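Local structure of uncharacterized protein (3K4I) at residues 26-31 with 188-193; 39-44 with 178-183. The protein is an uncharacterised bacterial protein of the aldolase/RraA family, built around a mixed beta-sheet and seen as a three-chain assembly. All blocks are in the same frame, centred on the assembly; numbering follows the deposited sequence.

Contact 1 of 2, residues 26-31 with 188-193; sequences ASLSDA and EVVLRA
Leu28 of helix 25-33 reaches across to helix 186-207 with one branch. Its CB lies beyond contact with the partner helix; CG, anti to the carbonyl carbon (chi1 -74°), approaches the methyl of Ala193, and the CD2 methyl makes the main contact. Leu28 CD2 lies 3.7 Å from Ala193 CB and 3.8 Å from Val189 CG1, touching residues one helical turn apart, while Val190 CG2 is a looser neighbour. The side chains of Leu28 and Val189 meet at about a right angle. One turn after Ser27, Ala31 CB points toward the other helix; Ala31 CB sits 3.4 Å from Val189 O and 3.6 Å from Arg192 CB. In the reverse sense, Ala193 CB rests 3.6 Å from Ser27 O. These small side chains let the axes of the two segments approach to 8.0 Å, their N-to-C directions 115° apart. Arg192 contributes only its CB here; its extended chain carries NE back to Glu188 OE2 in a nearly straight 2.7 Å salt bridge lying in the guanidinium plane, and its NH1 bonds Ser34. The Ser27 side chain lies about 4 Å from a bound magnesium ion. With no hydrogen bond joining them, the two segments meet through alkyl groups packed on one another and on carbonyl oxygens, while the one polar tie to the long helix noted here, Ser27 OG to Glu197, lies outside 188-193.

Contact 2 of 2, residues 39-44 with 178-183; sequences GGLPGI and CVVVPQ
Leu41 lays its branched end against Val180 CG2. Leu41 CG is anti to the carbonyl carbon (chi1 -62°), which puts it 4.0 Å from Val180 CG2, and both delta carbons are about as near; the two side chains cross obliquely, and Ile163 of strand 163-165 touches both. Farther along, Ile44 CG2 meets Cys178 SG at 3.9 Å. Next to the Leu41 contact, on its N-terminal side, a single antiparallel bridge joins Gly40 with Val179, flanked by two hydrogen bonds. Leu41 N donates to Cys178 O over 3.0 Å, nearly in line with the C=O bond, whereas Val180 N reaches Gly39 O at 2.9 Å from a position tilted 29° from the carbonyl plane. The same Gly39 O also receives a CA-H contact from Val179. Gly39 has no side chain, and its backbone comes close against Val180 and Val179. Beyond the bridge, a type II turn from Leu41 to Ile44 carries glycine at its third position, Gly43. A water accepts from Cys178 N at 2.8 Å and lies within hydrogen-bonding distance of Leu41 O and Ile44 O, connecting the turn to the strand. The loop is thus fastened to the edge of strand 177-181 by backbone bonds and one water, with apolar side chains packed beside them, and Gly40 N is hydrogen-bonded to Gln143 OE1 of the second subunit.

In the fold
Both contacts are buried, but contact 2 lies deeper: the centre of contact 2 is about 6 Å from the centre of the chain, that of contact 1 about 14 Å. They share two neighbouring parts of the chain: helix 25-33 leads into the loop of 39-44, and strand 177-181 leads into helix 186-207. Contact 1 is helix on helix, joined by aliphatic groups, whereas contact 2 adds a loop to a sheet strand through main-chain hydrogen bonds and a water. The layers meet where Val189 CB packs on Val181 CG1 at 3.9 Å, and Leu32 also bears on Val179 and Val181. Each contact borders the second subunit, contact 1 through a salt bridge from Asp30 to Arg123 of that subunit.

Contact 1 of 2, residues 26-31 with 188-193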
# COMPACT_ATOMS: atom_id res chain seq x y z
N ALA C 26 13.99 0.06 12.89
CA ALA C 26 14.43 -1.25 13.39
C ALA C 26 15.43 -1.15 14.54
O ALA C 26 15.31 -1.88 15.53
CB ALA C 26 14.97 -2.13 12.25
N SER C 27 16.43 -0.27 14.43
CA SER C 27 17.41 -0.13 15.49
C SER C 27 16.75 0.34 16.79
O SER C 27 17.05 -0.18 17.87
CB SER C 27 18.51 0.85 15.09
OG SER C 27 18.91 0.58 13.74
N LEU C 28 15.85 1.32 16.66
CA LEU C 28 15.19 1.89 17.81
C LEU C 28 14.28 0.88 18.46
O LEU C 28 14.24 0.78 19.68
CB LEU C 28 14.40 3.14 17.41
CG LEU C 28 15.39 4.30 17.16
CD1 LEU C 28 14.73 5.36 16.33
CD2 LEU C 28 15.90 4.87 18.50
N SER C 29 13.60 0.09 17.63
CA SER C 29 12.73 -0.98 18.14
C SER C 29 13.54 -2.08 18.87
O SER C 29 13.16 -2.51 19.97
CB SER C 29 11.93 -1.58 17.00
OG SER C 29 11.07 -2.61 17.49
N ASP C 30 14.66 -2.49 18.30
CA ASP C 30 15.54 -3.49 18.97
C ASP C 30 16.07 -2.94 20.31
O ASP C 30 16.13 -3.67 21.31
CB ASP C 30 16.71 -3.89 18.05
CG ASP C 30 16.25 -4.67 16.82
OD1 ASP C 30 15.04 -4.97 16.68
OD2 ASP C 30 17.11 -4.96 15.94
N ALA C 31 16.36 -1.64 20.36
CA ALA C 31 16.81 -1.00 21.60
C ALA C 31 15.71 -1.00 22.66
O ALA C 31 15.94 -1.32 23.82
CB ALA C 31 17.27 0.43 21.31
N GLU C 188 18.72 6.89 26.44
CA GLU C 188 19.23 5.54 26.59
C GLU C 188 18.88 4.68 25.36
O GLU C 188 19.69 3.90 24.90
CB GLU C 188 18.68 4.90 27.87
CG GLU C 188 19.08 3.43 28.10
CD GLU C 188 20.57 3.22 28.38
OE1 GLU C 188 21.27 4.18 28.82
OE2 GLU C 188 21.05 2.09 28.15
N VAL C 189 17.66 4.82 24.82
CA VAL C 189 17.25 4.05 23.64
C VAL C 189 18.09 4.44 22.41
O VAL C 189 18.52 3.59 21.64
CB VAL C 189 15.74 4.19 23.39
CG1 VAL C 189 15.37 3.65 22.03
CG2 VAL C 189 14.99 3.48 24.52
N VAL C 190 18.35 5.73 22.27
CA VAL C 190 19.12 6.21 21.14
C VAL C 190 20.57 5.68 21.21
O VAL C 190 21.12 5.24 20.20
CB VAL C 190 19.06 7.75 21.02
CG1 VAL C 190 20.13 8.28 20.04
CG2 VAL C 190 17.67 8.16 20.55
N LEU C 191 21.16 5.70 22.40
CA LEU C 191 22.47 5.10 22.63
C LEU C 191 22.49 3.60 22.28
O LEU C 191 23.39 3.13 21.57
CB LEU C 191 22.90 5.31 24.10
CG LEU C 191 24.27 4.82 24.56
CD1 LEU C 191 25.38 5.69 23.95
CD2 LEU C 191 24.36 4.87 26.08
N ARG C 192 21.47 2.86 22.73
CA ARG C 192 21.42 1.44 22.42
C ARG C 192 21.21 1.18 20.91
O ARG C 192 21.84 0.27 20.35
CB ARG C 192 20.32 0.74 23.25
CG ARG C 192 20.74 0.58 24.71
CD ARG C 192 19.60 0.07 25.56
NE ARG C 192 20.02 -0.06 26.96
CZ ARG C 192 19.89 -1.17 27.68
NH1 ARG C 192 19.32 -2.25 27.17
NH2 ARG C 192 20.33 -1.18 28.94
N ALA C 193 20.38 2.00 20.27
CA ALA C 193 20.09 1.85 18.85
C ALA C 193 21.35 2.07 18.02
O ALA C 193 21.58 1.37 17.05
CB ALA C 193 18.98 2.83 18.40

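Contact 2 of 2, residues 39-44 with 178-183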
# COMPACT_ATOMS: atom_id res chain seq x y z
N GLY C 39 7.50 -0.85 20.90
CA GLY C 39 7.31 0.53 20.44
C GLY C 39 6.59 0.67 19.12
O GLY C 39 6.20 1.76 18.77
N GLY C 40 6.42 -0.41 18.38
CA GLY C 40 5.84 -0.30 17.02
C GLY C 40 4.34 -0.12 16.99
O GLY C 40 3.63 -0.68 17.83
N LEU C 41 3.88 0.69 16.04
CA LEU C 41 2.44 0.91 15.84
C LEU C 41 1.99 0.10 14.62
O LEU C 41 2.06 0.56 13.47
CB LEU C 41 2.16 2.42 15.65
CG LEU C 41 2.53 3.34 16.85
CD1 LEU C 41 2.17 4.76 16.53
CD2 LEU C 41 1.75 2.92 18.09
N PRO C 42 1.49 -1.14 14.85
CA PRO C 42 1.27 -1.97 13.64
C PRO C 42 0.11 -1.42 12.81
O PRO C 42 -0.83 -0.89 13.36
CB PRO C 42 0.95 -3.35 14.21
CG PRO C 42 0.43 -3.08 15.59
CD PRO C 42 1.06 -1.81 16.08
N GLY C 43 0.23 -1.51 11.49
CA GLY C 43 -0.82 -1.01 10.63
C GLY C 43 -0.75 0.46 10.28
O GLY C 43 -1.48 0.89 9.41
N ILE C 44 0.13 1.23 10.94
CA ILE C 44 0.27 2.65 10.61
C ILE C 44 1.42 2.82 9.59
O ILE C 44 2.59 2.86 9.96
CB ILE C 44 0.40 3.58 11.86
CG1 ILE C 44 -0.82 3.42 12.78
CG2 ILE C 44 0.51 5.08 11.41
CD1 ILE C 44 -0.92 4.39 13.94
N CYS C 178 6.10 3.23 12.19
CA CYS C 178 6.32 4.22 13.28
C CYS C 178 6.65 3.53 14.62
O CYS C 178 6.01 2.55 15.02
CB CYS C 178 5.10 5.09 13.47
SG CYS C 178 4.34 5.70 11.90
N VAL C 179 7.60 4.11 15.33
CA VAL C 179 8.04 3.63 16.66
C VAL C 179 7.87 4.75 17.70
O VAL C 179 8.20 5.92 17.43
CB VAL C 179 9.51 3.18 16.65
CG1 VAL C 179 9.98 2.74 18.03
CG2 VAL C 179 9.74 2.06 15.66
N VAL C 180 7.34 4.39 18.87
CA VAL C 180 7.15 5.34 20.00
C VAL C 180 8.22 5.04 21.04
O VAL C 180 8.33 3.91 21.55
CB VAL C 180 5.78 5.17 20.72
CG1 VAL C 180 5.64 6.18 21.88
CG2 VAL C 180 4.62 5.27 19.70
N VAL C 181 9.04 6.04 21.35
CA VAL C 181 10.08 5.90 22.35
C VAL C 181 9.69 6.73 23.57
O VAL C 181 9.61 7.96 23.48
CB VAL C 181 11.47 6.39 21.80
CG1 VAL C 181 12.56 6.33 22.89
CG2 VAL C 181 11.89 5.61 20.56
N PRO C 182 9.48 6.08 24.74
CA PRO C 182 9.11 6.89 25.90
C PRO C 182 10.15 7.97 26.22
O PRO C 182 11.35 7.71 26.18
CB PRO C 182 9.06 5.87 27.05
CG PRO C 182 8.69 4.53 26.33
CD PRO C 182 9.53 4.64 25.05
N GLN C 183 9.66 9.16 26.51
CA GLN C 183 10.56 10.30 26.72
C GLN C 183 11.57 10.06 27.85
O GLN C 183 12.75 10.47 27.75
CB GLN C 183 9.76 11.60 26.95
CG GLN C 183 8.81 11.62 28.14
CD GLN C 183 7.73 12.66 27.94
OE1 GLN C 183 7.83 13.77 28.43
NE2 GLN C 183 6.69 12.30 27.21
O HOH W 1 3.93 1.53 12.01